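Local coordinates for protein probable fumarate reductase Ifc3 (Shewanella frigidimarina, PDB 1QO8) that catalyses the reduction of fumarate to succinate, essentially in that direction alone, with one FAD and four covalently bound haems c per subunit, at residues L51-H56 with H432-Y437; E81-D86 with K365-L370. All blocks are in the same frame, centred on the assembly; numbering follows the deposited sequence.

Overall arrangement
From the N terminus, the chain first passes 51-56 and then 81-86, both in the long haem-carrying loop region between helices 43-46 and 107-115. It then enters the flavoprotein part, where 365-370, after strand 357-364, closes interaction 2 against 81-86. Only later does 432-437, at the end of helix 425-432, close interaction 1 against 51-56, so interaction 2 is nested inside the loop of interaction 1. Their centres are about 10 Å apart and they touch: Phe53 packs on Phe85 and Met435 on Ser367, while Glu434 OE1 accepts a hydrogen bond from Asp86 N. Together they join the tetrahaem cytochrome to the FAD-binding part beside haems 3 and 4.

Interaction 1 (L51-H56 with H432-Y437); sequences LQFDPH and HLEMLY. With HEM (protoporphyrin IX containing Fe), chain D.
Phe53 overlaps the turn ending helix 425-432 with the outer rim of its ring, CE1 standing 3.1 Å from His432 O. That carbonyl lies near the ring plane, so the aromatic C-H edge faces the oxygen. Glu434 OE2 is also at the edge, but its approach to CE2 is too short in the model to carry weight. Better evidence is the packing of Glu434 CG, 3.6 Å from Phe53 CZ; the carboxylate beyond it is turned obliquely, its plane 59° from that of the ring. Gln52 CG covers one ring face, and Phe85 stacks on the ring. An alanine in place of Phe53 would lose the edge contact with His432 O, the packing on Glu434 CG and the stack on Phe85, probably loosening the join between the two parts.

Glu434 has positive phi as the C-prime residue of a Schellman motif, and its OE1 accepts from Asp86 N. On the haem side, Asp54 OD1 takes His56 N at 2.8 Å in an Asx turn, met from above the carboxylate plane, while OD2 accepts from Asn48 N. His56 NE2 then reaches the iron of haem 3 at 2.3 Å, His69 being the other axial ligand. No hydrogen bond joins 51-56 to 432-437 directly: Phe53 holds by packing and a C-H edge, and the polar tie across the same join is the neighbouring Glu434-Asp86 bond.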
ATOM      1  N   LEU A  51      10.958 -30.536  35.719  1.00 92.85           N
ATOM      2  CA  LEU A  51      10.234 -30.714  34.468  1.00 93.46           C
ATOM      3  C   LEU A  51      10.766 -29.724  33.432  1.00 91.94           C
ATOM      4  O   LEU A  51      10.800 -28.549  33.737  1.00 91.14           O
ATOM      5  CB  LEU A  51       8.727 -30.499  34.635  1.00 93.90           C
ATOM      6  CG  LEU A  51       7.950 -30.771  33.332  1.00 95.23           C
ATOM      7  CD1 LEU A  51       7.379 -32.178  33.383  1.00 95.80           C
ATOM      8  CD2 LEU A  51       6.883 -29.716  33.111  1.00 95.04           C
ATOM      9  N   GLN A  52      11.174 -30.275  32.294  1.00 91.36           N
ATOM     10  CA  GLN A  52      11.888 -29.498  31.306  1.00 90.21           C
ATOM     11  C   GLN A  52      11.124 -28.243  30.901  1.00 87.48           C
ATOM     12  O   GLN A  52      11.727 -27.166  30.989  1.00 87.13           O
ATOM     13  CB  GLN A  52      12.147 -30.366  30.067  1.00 92.47           C
ATOM     14  CG  GLN A  52      13.428 -29.978  29.349  1.00 94.74           C
ATOM     15  CD  GLN A  52      14.112 -31.216  28.796  1.00 96.76           C
ATOM     16  OE1 GLN A  52      13.956 -31.496  27.603  1.00 98.29           O
ATOM     17  NE2 GLN A  52      14.836 -31.907  29.679  1.00 97.23           N
ATOM     18  N   PHE A  53       9.852 -28.369  30.461  1.00 82.62           N
ATOM     19  CA  PHE A  53       9.246 -27.152  29.899  1.00 77.98           C
ATOM     20  C   PHE A  53       8.298 -26.431  30.810  1.00 72.95           C
ATOM     21  O   PHE A  53       8.345 -25.205  30.951  1.00 75.56           O
ATOM     22  CB  PHE A  53       8.738 -27.370  28.449  1.00 76.16           C
ATOM     23  CG  PHE A  53       9.966 -27.605  27.602  1.00 74.30           C
ATOM     24  CD1 PHE A  53      10.985 -26.667  27.576  1.00 74.60           C
ATOM     25  CD2 PHE A  53      10.140 -28.785  26.908  1.00 74.37           C
ATOM     26  CE1 PHE A  53      12.137 -26.888  26.840  1.00 74.18           C
ATOM     27  CE2 PHE A  53      11.294 -29.012  26.189  1.00 73.91           C
ATOM     28  CZ  PHE A  53      12.305 -28.074  26.132  1.00 74.37           C
ATOM     29  N   ASP A  54       7.404 -27.072  31.485  1.00 68.58           N
ATOM     30  CA  ASP A  54       6.369 -26.593  32.340  1.00 58.98           C
ATOM     31  C   ASP A  54       5.320 -25.825  31.535  1.00 57.24           C
ATOM     32  O   ASP A  54       5.105 -24.613  31.564  1.00 52.80           O
ATOM     33  CB  ASP A  54       6.598 -25.951  33.695  1.00 56.90           C
ATOM     34  CG  ASP A  54       5.568 -26.576  34.671  1.00 55.78           C
ATOM     35  OD1 ASP A  54       4.535 -27.181  34.239  1.00 56.08           O
ATOM     36  OD2 ASP A  54       5.739 -26.483  35.897  1.00 53.57           O
ATOM     37  N   PRO A  55       4.353 -26.699  31.132  1.00 55.14           N
ATOM     38  CA  PRO A  55       3.163 -26.228  30.440  1.00 51.35           C
ATOM     39  C   PRO A  55       2.391 -25.444  31.453  1.00 49.60           C
ATOM     40  O   PRO A  55       1.753 -24.429  31.158  1.00 50.75           O
ATOM     41  CB  PRO A  55       2.525 -27.494  29.898  1.00 55.26           C
ATOM     42  CG  PRO A  55       3.367 -28.638  30.318  1.00 57.00           C
ATOM     43  CD  PRO A  55       4.388 -28.158  31.312  1.00 55.32           C
ATOM     44  N   HIS A  56       2.536 -25.797  32.774  1.00 46.91           N
ATOM     45  CA  HIS A  56       1.754 -25.097  33.763  1.00 43.34           C
ATOM     46  C   HIS A  56       2.556 -24.039  34.451  1.00 42.20           C
ATOM     47  O   HIS A  56       2.134 -23.688  35.562  1.00 41.45           O
ATOM     48  CB  HIS A  56       1.226 -26.068  34.885  1.00 43.22           C
ATOM     49  CG  HIS A  56       0.522 -27.199  34.192  1.00 42.68           C
ATOM     50  ND1 HIS A  56       0.894 -28.505  34.408  1.00 42.77           N
ATOM     51  CD2 HIS A  56      -0.515 -27.225  33.304  1.00 40.55           C
ATOM     52  CE1 HIS A  56       0.198 -29.310  33.621  1.00 41.26           C
ATOM     53  NE2 HIS A  56      -0.687 -28.571  32.970  1.00 42.43           N
ATOM     54  N   HIS A 432      18.345 -25.482  25.478  1.00 44.74           N
ATOM     55  CA  HIS A 432      17.300 -25.811  26.436  1.00 49.61           C
ATOM     56  C   HIS A 432      15.922 -25.688  25.749  1.00 48.10           C
ATOM     57  O   HIS A 432      15.041 -26.472  26.003  1.00 45.84           O
ATOM     58  CB  HIS A 432      17.196 -24.801  27.599  1.00 52.72           C
ATOM     59  CG  HIS A 432      18.348 -24.824  28.533  1.00 59.79           C
ATOM     60  ND1 HIS A 432      18.750 -23.750  29.323  1.00 61.68           N
ATOM     61  CD2 HIS A 432      19.223 -25.861  28.775  1.00 61.26           C
ATOM     62  CE1 HIS A 432      19.831 -24.168  30.011  1.00 63.80           C
ATOM     63  NE2 HIS A 432      20.126 -25.438  29.711  1.00 63.78           N
ATOM     64  N   LEU A 433      15.761 -24.795  24.784  1.00 45.67           N
ATOM     65  CA  LEU A 433      14.602 -24.699  23.918  1.00 45.06           C
ATOM     66  C   LEU A 433      14.540 -25.728  22.845  1.00 44.06           C
ATOM     67  O   LEU A 433      13.655 -25.623  21.974  1.00 45.59           O
ATOM     68  CB  LEU A 433      14.467 -23.274  23.339  1.00 42.31           C
ATOM     69  CG  LEU A 433      14.320 -22.242  24.452  1.00 45.93           C
ATOM     70  CD1 LEU A 433      14.178 -20.812  23.893  1.00 42.82           C
ATOM     71  CD2 LEU A 433      13.116 -22.568  25.364  1.00 46.36           C
ATOM     72  N   GLU A 434      15.435 -26.699  22.845  1.00 40.83           N
ATOM     73  CA  GLU A 434      15.567 -27.722  21.849  1.00 41.93           C
ATOM     74  C   GLU A 434      15.704 -27.153  20.444  1.00 42.49           C
ATOM     75  O   GLU A 434      15.423 -27.859  19.461  1.00 40.51           O
ATOM     76  CB  GLU A 434      14.377 -28.742  21.921  1.00 45.36           C
ATOM     77  CG  GLU A 434      14.181 -29.342  23.321  1.00 47.09           C
ATOM     78  CD  GLU A 434      12.932 -30.222  23.397  1.00 49.89           C
ATOM     79  OE1 GLU A 434      12.244 -30.648  22.451  1.00 49.68           O
ATOM     80  OE2 GLU A 434      12.570 -30.646  24.485  1.00 53.37           O
ATOM     81  N   MET A 435      16.387 -26.025  20.287  1.00 43.30           N
ATOM     82  CA  MET A 435      16.634 -25.525  18.915  1.00 45.61           C
ATOM     83  C   MET A 435      17.884 -26.032  18.216  1.00 46.34           C
ATOM     84  O   MET A 435      18.073 -25.938  16.971  1.00 43.76           O
ATOM     85  CB  MET A 435      16.664 -23.992  19.086  1.00 46.62           C
ATOM     86  CG  MET A 435      15.193 -23.494  19.347  1.00 48.00           C
ATOM     87  SD  MET A 435      15.443 -21.723  19.794  1.00 52.18           S
ATOM     88  CE  MET A 435      15.796 -21.027  18.153  1.00 55.49           C
ATOM     89  N   LEU A 436      18.781 -26.636  19.015  1.00 42.85           N
ATOM     90  CA  LEU A 436      20.071 -27.052  18.370  1.00 41.34           C
ATOM     91  C   LEU A 436      20.047 -28.481  17.914  1.00 42.26           C
ATOM     92  O   LEU A 436      19.799 -29.386  18.759  1.00 44.58           O
ATOM     93  CB  LEU A 436      21.189 -26.938  19.419  1.00 38.41           C
ATOM     94  CG  LEU A 436      21.362 -25.553  20.028  1.00 38.91           C
ATOM     95  CD1 LEU A 436      22.659 -25.581  20.807  1.00 38.61           C
ATOM     96  CD2 LEU A 436      21.211 -24.472  18.923  1.00 36.27           C
ATOM     97  N   TYR A 437      20.390 -28.747  16.664  1.00 41.48           N
ATOM     98  CA  TYR A 437      20.802 -30.075  16.241  1.00 43.56           C
ATOM     99  C   TYR A 437      22.245 -30.335  16.706  1.00 46.36           C
ATOM    100  O   TYR A 437      23.000 -29.359  16.829  1.00 41.89           O
ATOM    101  CB  TYR A 437      20.800 -30.141  14.709  1.00 44.00           C
ATOM    102  CG  TYR A 437      19.384 -30.138  14.129  1.00 46.07           C
ATOM    103  CD1 TYR A 437      18.566 -29.038  14.171  1.00 45.55           C
ATOM    104  CD2 TYR A 437      18.920 -31.301  13.505  1.00 49.17           C
ATOM    105  CE1 TYR A 437      17.288 -29.041  13.613  1.00 51.25           C
ATOM    106  CE2 TYR A 437      17.640 -31.350  12.950  1.00 52.14           C
ATOM    107  CZ  TYR A 437      16.847 -30.231  13.026  1.00 54.53           C
ATOM    108  OH  TYR A 437      15.580 -30.313  12.462  1.00 60.44           O
TER
HETATM  109  CHA HEM D 602      -1.180 -32.360  31.829  1.00 39.95           C
HETATM  110  CHB HEM D 602      -4.548 -29.763  34.032  1.00 42.77           C
HETATM  111  CHC HEM D 602      -3.419 -25.742  31.642  1.00 37.10           C
HETATM  112  CHD HEM D 602      -0.675 -28.601  28.825  1.00 36.83           C
HETATM  113  C1A HEM D 602      -2.192 -31.974  32.677  1.00 43.39           C
HETATM  114  C2A HEM D 602      -2.837 -32.853  33.687  1.00 44.66           C
HETATM  115  C3A HEM D 602      -3.731 -32.137  34.300  1.00 46.51           C
HETATM  116  C4A HEM D 602      -3.742 -30.797  33.716  1.00 40.82           C
HETATM  117  CMA HEM D 602      -4.737 -32.486  35.448  1.00 46.18           C
HETATM  118  CAA HEM D 602      -2.404 -34.321  33.882  1.00 47.25           C
HETATM  119  CBA HEM D 602      -1.097 -34.431  34.742  1.00 55.31           C
HETATM  120  CGA HEM D 602      -1.216 -33.607  35.994  1.00 59.13           C
HETATM  121  O1A HEM D 602      -2.211 -33.904  36.733  1.00 63.70           O
HETATM  122  O2A HEM D 602      -0.387 -32.671  36.190  1.00 61.38           O
HETATM  123  C1B HEM D 602      -4.487 -28.422  33.670  1.00 42.55           C
HETATM  124  C2B HEM D 602      -5.123 -27.333  34.301  1.00 41.56           C
HETATM  125  C3B HEM D 602      -4.736 -26.226  33.708  1.00 38.95           C
HETATM  126  C4B HEM D 602      -3.934 -26.595  32.580  1.00 41.60           C
HETATM  127  CMB HEM D 602      -6.043 -27.529  35.562  1.00 40.26           C
HETATM  128  CAB HEM D 602      -4.934 -24.761  34.116  1.00 41.99           C
HETATM  129  CBB HEM D 602      -4.951 -24.355  35.409  1.00 44.98           C
HETATM  130  C1C HEM D 602      -2.590 -26.222  30.639  1.00 35.15           C
HETATM  131  C2C HEM D 602      -2.101 -25.384  29.545  1.00 36.19           C
HETATM  132  C3C HEM D 602      -1.310 -26.154  28.821  1.00 39.64           C
HETATM  133  C4C HEM D 602      -1.374 -27.518  29.338  1.00 37.70           C
HETATM  134  CMC HEM D 602      -2.506 -23.907  29.452  1.00 31.15           C
HETATM  135  CAC HEM D 602      -0.404 -25.870  27.605  1.00 43.27           C
HETATM  136  CBC HEM D 602       0.455 -24.765  27.565  1.00 42.66           C
HETATM  137  C1D HEM D 602      -0.482 -29.806  29.437  1.00 38.89           C
HETATM  138  C2D HEM D 602       0.352 -30.862  28.973  1.00 40.16           C
HETATM  139  C3D HEM D 602       0.168 -31.888  29.794  1.00 41.32           C
HETATM  140  C4D HEM D 602      -0.760 -31.508  30.824  1.00 42.03           C
HETATM  141  CMD HEM D 602       1.315 -30.791  27.738  1.00 39.74           C
HETATM  142  CAD HEM D 602       0.961 -33.253  29.761  1.00 46.68           C
HETATM  143  CBD HEM D 602       2.150 -33.107  30.738  1.00 54.74           C
HETATM  144  CGD HEM D 602       2.424 -34.408  31.437  1.00 62.55           C
HETATM  145  O1D HEM D 602       3.057 -35.211  30.684  1.00 67.37           O
HETATM  146  O2D HEM D 602       1.992 -34.549  32.614  1.00 65.55           O
HETATM  147  NA  HEM D 602      -2.794 -30.758  32.739  1.00 43.99           N
HETATM  148  NB  HEM D 602      -3.713 -27.968  32.602  1.00 41.11           N
HETATM  149  NC  HEM D 602      -2.168 -27.480  30.431  1.00 39.11           N
HETATM  150  ND  HEM D 602      -1.221 -30.213  30.589  1.00 40.70           N
HETATM  151 FE   HEM D 602      -2.461 -29.073  31.639  1.00 40.78          FE

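Interaction 2 (E81-D86 with K365-L370); sequences ECHSFD and KDSRIL. With HEM (protoporphyrin IX containing Fe), chain C.
Arg368 grips the backbone of 81-86 at two successive carbonyls. Arg368 N gives a nearly straight bond to Cys82 O (2.8 Å, 165° at the hydrogen), arriving almost along the C=O axis. Arg368 NH2 reaches Glu81 O, also at 2.8 Å, within the carbonyl plane and close to the guanidinium plane. The bend of the side chain at chi3 (-55°) carries the guanidinium to that carbonyl.

Glu81 O has a second donor, water 1, which in turn accepts from Arg368 NE at 2.9 Å; NE and NH2 thus serve one carbonyl, directly and through water. NH1 is taken by Asn332 O and Ser330 O. Cys82 O gains a CA-H contact from Ser367 CA (3.4 Å). Water 2 lies between His83 O and Asp366 O, near enough to donate to either, but more acceptors surround it than it has protons. Within 365-370, Ile369 N bonds to Ser367 O, making Arg368 the centre of an inverse gamma turn that presents its amide to Cys82.

These bonds flank the haem 4 site. His83 NE2 binds the iron opposite His59, and Cys82 SG lies 2.4 Å from haem CAC, consistent with an unmodelled thioether. Ile369 CD1 meets His83 ND1 at 3.6 Å, with CG1 resting on the pyrrole edge at C2D and both CG1 and CG2 against the propionate carbon CBD, while Phe85 CZ covers one face of the imidazole.

Chemically, the contact pairs cytochrome carbonyls with flavoprotein N-H groups. Glu81 OE1 stands 5.5 Å from Arg368 NH2, too far for a salt bridge, yet the opposite charges may add electrostatic attraction to this join between haem 4 and the FAD-binding part.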
ATOM      1  N   GLU A  81       2.943 -23.391  18.843  1.00 38.83           N
ATOM      2  CA  GLU A  81       2.617 -22.426  17.815  1.00 39.99           C
ATOM      3  C   GLU A  81       3.861 -21.560  17.474  1.00 44.05           C
ATOM      4  O   GLU A  81       3.926 -20.854  16.477  1.00 39.14           O
ATOM      5  CB  GLU A  81       1.572 -21.455  18.383  1.00 40.31           C
ATOM      6  CG  GLU A  81       0.157 -22.098  18.507  1.00 45.28           C
ATOM      7  CD  GLU A  81      -0.366 -22.259  17.086  1.00 50.97           C
ATOM      8  OE1 GLU A  81       0.227 -21.672  16.147  1.00 53.10           O
ATOM      9  OE2 GLU A  81      -1.308 -23.000  16.785  1.00 54.22           O
ATOM     10  N   CYS A  82       4.765 -21.524  18.468  1.00 39.94           N
ATOM     11  CA  CYS A  82       5.993 -20.786  18.381  1.00 42.60           C
ATOM     12  C   CYS A  82       7.238 -21.629  18.591  1.00 43.22           C
ATOM     13  O   CYS A  82       8.187 -21.417  17.796  1.00 43.98           O
ATOM     14  CB  CYS A  82       6.065 -19.635  19.350  1.00 40.29           C
ATOM     15  SG  CYS A  82       4.596 -18.590  19.255  1.00 37.27           S
ATOM     16  N   HIS A  83       7.189 -22.581  19.510  1.00 38.02           N
ATOM     17  CA  HIS A  83       8.382 -23.378  19.793  1.00 37.73           C
ATOM     18  C   HIS A  83       8.309 -24.694  19.060  1.00 37.15           C
ATOM     19  O   HIS A  83       7.321 -25.026  18.381  1.00 38.77           O
ATOM     20  CB  HIS A  83       8.593 -23.640  21.261  1.00 35.28           C
ATOM     21  CG  HIS A  83       8.674 -22.469  22.190  1.00 34.50           C
ATOM     22  ND1 HIS A  83       9.880 -21.749  22.397  1.00 36.89           N
ATOM     23  CD2 HIS A  83       7.784 -21.869  22.957  1.00 34.63           C
ATOM     24  CE1 HIS A  83       9.644 -20.789  23.294  1.00 38.07           C
ATOM     25  NE2 HIS A  83       8.312 -20.787  23.674  1.00 31.43           N
ATOM     26  N   SER A  84       9.274 -25.580  19.265  1.00 38.19           N
ATOM     27  CA  SER A  84       9.040 -26.926  18.689  1.00 44.84           C
ATOM     28  C   SER A  84       9.448 -27.964  19.716  1.00 45.88           C
ATOM     29  O   SER A  84      10.211 -28.845  19.372  1.00 47.26           O
ATOM     30  CB  SER A  84       9.683 -27.028  17.317  1.00 51.90           C
ATOM     31  OG  SER A  84       9.043 -27.980  16.442  1.00 54.91           O
ATOM     32  N   PHE A  85       9.042 -27.842  20.992  1.00 45.94           N
ATOM     33  CA  PHE A  85       9.418 -28.836  21.988  1.00 47.24           C
ATOM     34  C   PHE A  85       8.984 -30.223  21.527  1.00 47.07           C
ATOM     35  O   PHE A  85       7.998 -30.274  20.806  1.00 46.91           O
ATOM     36  CB  PHE A  85       8.846 -28.543  23.356  1.00 45.58           C
ATOM     37  CG  PHE A  85       9.103 -27.139  23.831  1.00 46.35           C
ATOM     38  CD1 PHE A  85      10.390 -26.592  23.897  1.00 48.86           C
ATOM     39  CD2 PHE A  85       8.081 -26.337  24.210  1.00 42.69           C
ATOM     40  CE1 PHE A  85      10.564 -25.300  24.360  1.00 48.58           C
ATOM     41  CE2 PHE A  85       8.246 -25.066  24.667  1.00 43.00           C
ATOM     42  CZ  PHE A  85       9.491 -24.519  24.776  1.00 48.61           C
ATOM     43  N   ASP A  86       9.713 -31.267  21.911  1.00 48.95           N
ATOM     44  CA  ASP A  86       9.327 -32.609  21.473  1.00 54.13           C
ATOM     45  C   ASP A  86       8.639 -33.264  22.704  1.00 55.76           C
ATOM     46  O   ASP A  86       9.223 -33.260  23.792  1.00 54.07           O
ATOM     47  CB  ASP A  86      10.592 -33.393  21.145  1.00 59.94           C
ATOM     48  CG  ASP A  86      10.379 -34.856  20.849  1.00 63.26           C
ATOM     49  OD1 ASP A  86       9.358 -35.274  20.274  1.00 64.95           O
ATOM     50  OD2 ASP A  86      11.239 -35.700  21.168  1.00 67.01           O
ATOM     51  N   LYS A 365      13.744 -21.320  12.206  1.00 45.21           N
ATOM     52  CA  LYS A 365      12.802 -21.725  11.193  1.00 52.66           C
ATOM     53  C   LYS A 365      11.783 -22.702  11.803  1.00 58.72           C
ATOM     54  O   LYS A 365      10.584 -22.713  11.475  1.00 61.14           O
ATOM     55  CB  LYS A 365      13.491 -22.216   9.924  1.00 55.07           C
ATOM     56  CG  LYS A 365      12.744 -21.772   8.656  1.00 61.25           C
ATOM     57  CD  LYS A 365      12.753 -22.781   7.518  1.00 61.97           C
ATOM     58  CE  LYS A 365      11.594 -22.541   6.551  1.00 63.50           C
ATOM     59  NZ  LYS A 365      11.517 -21.132   6.038  1.00 65.25           N
ATOM     60  N   ASP A 366      12.210 -23.447  12.817  1.00 60.25           N
ATOM     61  CA  ASP A 366      11.399 -24.347  13.607  1.00 63.91           C
ATOM     62  C   ASP A 366      10.831 -23.690  14.860  1.00 61.53           C
ATOM     63  O   ASP A 366       9.609 -23.708  15.011  1.00 62.61           O
ATOM     64  CB  ASP A 366      12.204 -25.587  14.048  1.00 66.30           C
ATOM     65  CG  ASP A 366      13.715 -25.370  13.992  1.00 70.67           C
ATOM     66  OD1 ASP A 366      14.185 -24.158  14.013  1.00 69.88           O
ATOM     67  OD2 ASP A 366      14.377 -26.463  13.886  1.00 67.74           O
ATOM     68  N   SER A 367      11.672 -23.285  15.778  1.00 58.75           N
ATOM     69  CA  SER A 367      11.289 -22.467  16.927  1.00 57.09           C
ATOM     70  C   SER A 367      11.447 -21.003  16.543  1.00 55.09           C
ATOM     71  O   SER A 367      12.552 -20.432  16.352  1.00 53.77           O
ATOM     72  CB  SER A 367      12.011 -22.970  18.130  1.00 56.22           C
ATOM     73  OG  SER A 367      11.900 -22.412  19.411  1.00 58.05           O
ATOM     74  N   ARG A 368      10.330 -20.269  16.415  1.00 50.43           N
ATOM     75  CA  ARG A 368      10.351 -18.973  15.729  1.00 47.30           C
ATOM     76  C   ARG A 368      10.811 -17.873  16.616  1.00 44.73           C
ATOM     77  O   ARG A 368      10.179 -16.857  16.926  1.00 45.71           O
ATOM     78  CB  ARG A 368       9.035 -18.667  14.991  1.00 45.34           C
ATOM     79  CG  ARG A 368       8.718 -19.689  13.897  1.00 42.25           C
ATOM     80  CD  ARG A 368       7.394 -19.382  13.121  1.00 40.61           C
ATOM     81  NE  ARG A 368       6.240 -19.253  14.006  1.00 39.80           N
ATOM     82  CZ  ARG A 368       5.697 -18.178  14.538  1.00 42.44           C
ATOM     83  NH1 ARG A 368       6.060 -16.873  14.374  1.00 37.54           N
ATOM     84  NH2 ARG A 368       4.606 -18.400  15.328  1.00 41.36           N
ATOM     85  N   ILE A 369      12.041 -18.011  17.103  1.00 42.09           N
ATOM     86  CA  ILE A 369      12.606 -17.030  18.039  1.00 39.86           C
ATOM     87  C   ILE A 369      13.827 -16.402  17.334  1.00 41.03           C
ATOM     88  O   ILE A 369      14.430 -17.113  16.518  1.00 40.41           O
ATOM     89  CB  ILE A 369      13.020 -17.982  19.190  1.00 44.18           C
ATOM     90  CG1 ILE A 369      11.822 -18.136  20.139  1.00 45.93           C
ATOM     91  CG2 ILE A 369      14.327 -17.610  19.872  1.00 44.40           C
ATOM     92  CD1 ILE A 369      12.068 -19.205  21.178  1.00 48.97           C
ATOM     93  N   LEU A 370      14.185 -15.196  17.596  1.00 39.91           N
ATOM     94  CA  LEU A 370      15.305 -14.445  17.107  1.00 45.65           C
ATOM     95  C   LEU A 370      16.633 -15.197  17.444  1.00 45.16           C
ATOM     96  O   LEU A 370      16.796 -15.577  18.619  1.00 46.02           O
ATOM     97  CB  LEU A 370      15.360 -13.045  17.703  1.00 44.33           C
ATOM     98  CG  LEU A 370      14.278 -11.974  17.492  1.00 50.15           C
ATOM     99  CD1 LEU A 370      14.871 -10.553  17.382  1.00 47.40           C
ATOM    100  CD2 LEU A 370      13.378 -12.121  16.288  1.00 47.57           C
TER
HETATM  101  CHA HEM C 601      10.978 -18.055  25.527  1.00 38.03           C
HETATM  102  CHB HEM C 601       8.726 -22.066  27.080  1.00 39.81           C
HETATM  103  CHC HEM C 601       4.869 -20.536  24.607  1.00 36.98           C
HETATM  104  CHD HEM C 601       7.575 -17.302  22.209  1.00 38.98           C
HETATM  105  C1A HEM C 601      10.739 -19.209  26.223  1.00 40.06           C
HETATM  106  C2A HEM C 601      11.535 -19.848  27.257  1.00 43.60           C
HETATM  107  C3A HEM C 601      10.912 -20.937  27.684  1.00 38.88           C
HETATM  108  C4A HEM C 601       9.681 -21.052  26.897  1.00 42.62           C
HETATM  109  CMA HEM C 601      11.318 -22.002  28.731  1.00 38.95           C
HETATM  110  CAA HEM C 601      12.940 -19.331  27.707  1.00 39.48           C
HETATM  111  CBA HEM C 601      12.894 -18.445  28.967  1.00 47.07           C
HETATM  112  CGA HEM C 601      12.274 -17.109  28.630  1.00 51.28           C
HETATM  113  O1A HEM C 601      11.193 -16.857  29.260  1.00 58.20           O
HETATM  114  O2A HEM C 601      12.836 -16.352  27.777  1.00 50.82           O
HETATM  115  C1B HEM C 601       7.408 -21.887  26.679  1.00 42.26           C
HETATM  116  C2B HEM C 601       6.256 -22.643  27.153  1.00 39.27           C
HETATM  117  C3B HEM C 601       5.209 -22.184  26.493  1.00 43.60           C
HETATM  118  C4B HEM C 601       5.623 -21.164  25.568  1.00 40.64           C
HETATM  119  CMB HEM C 601       6.381 -23.686  28.252  1.00 41.43           C
HETATM  120  CAB HEM C 601       3.661 -22.503  26.663  1.00 42.02           C
HETATM  121  CBB HEM C 601       3.185 -22.985  27.815  1.00 40.62           C
HETATM  122  C1C HEM C 601       5.249 -19.602  23.672  1.00 40.09           C
HETATM  123  C2C HEM C 601       4.414 -18.918  22.691  1.00 41.55           C
HETATM  124  C3C HEM C 601       5.165 -18.012  22.072  1.00 42.29           C
HETATM  125  C4C HEM C 601       6.494 -18.077  22.629  1.00 41.47           C
HETATM  126  CMC HEM C 601       2.945 -19.309  22.496  1.00 40.16           C
HETATM  127  CAC HEM C 601       4.814 -16.943  20.973  1.00 40.44           C
HETATM  128  CBC HEM C 601       3.646 -16.308  20.943  1.00 41.81           C
HETATM  129  C1D HEM C 601       8.733 -17.195  22.934  1.00 38.25           C
HETATM  130  C2D HEM C 601       9.802 -16.210  22.665  1.00 38.85           C
HETATM  131  C3D HEM C 601      10.727 -16.415  23.587  1.00 39.48           C
HETATM  132  C4D HEM C 601      10.312 -17.501  24.451  1.00 37.50           C
HETATM  133  CMD HEM C 601       9.748 -15.192  21.507  1.00 32.09           C
HETATM  134  CAD HEM C 601      12.095 -15.664  23.767  1.00 37.59           C
HETATM  135  CBD HEM C 601      13.258 -16.500  23.293  1.00 42.98           C
HETATM  136  CGD HEM C 601      14.693 -15.939  23.457  1.00 47.44           C
HETATM  137  O1D HEM C 601      14.920 -14.738  23.216  1.00 47.48           O
HETATM  138  O2D HEM C 601      15.604 -16.710  23.820  1.00 48.60           O
HETATM  139  NA  HEM C 601       9.570 -19.954  26.086  1.00 41.31           N
HETATM  140  NB  HEM C 601       6.994 -21.019  25.691  1.00 41.09           N
HETATM  141  NC  HEM C 601       6.513 -19.054  23.609  1.00 41.44           N
HETATM  142  ND  HEM C 601       9.071 -17.963  24.012  1.00 39.24           N
HETATM  143 FE   HEM C 601       7.998 -19.446  24.909  1.00 37.13          FE
HETATM  144  O   HOH W   1       5.658 -22.043  14.242  1.00 52.55           O
HETATM  145  O   HOH W   2       7.016 -23.586  15.651  1.00 73.50           O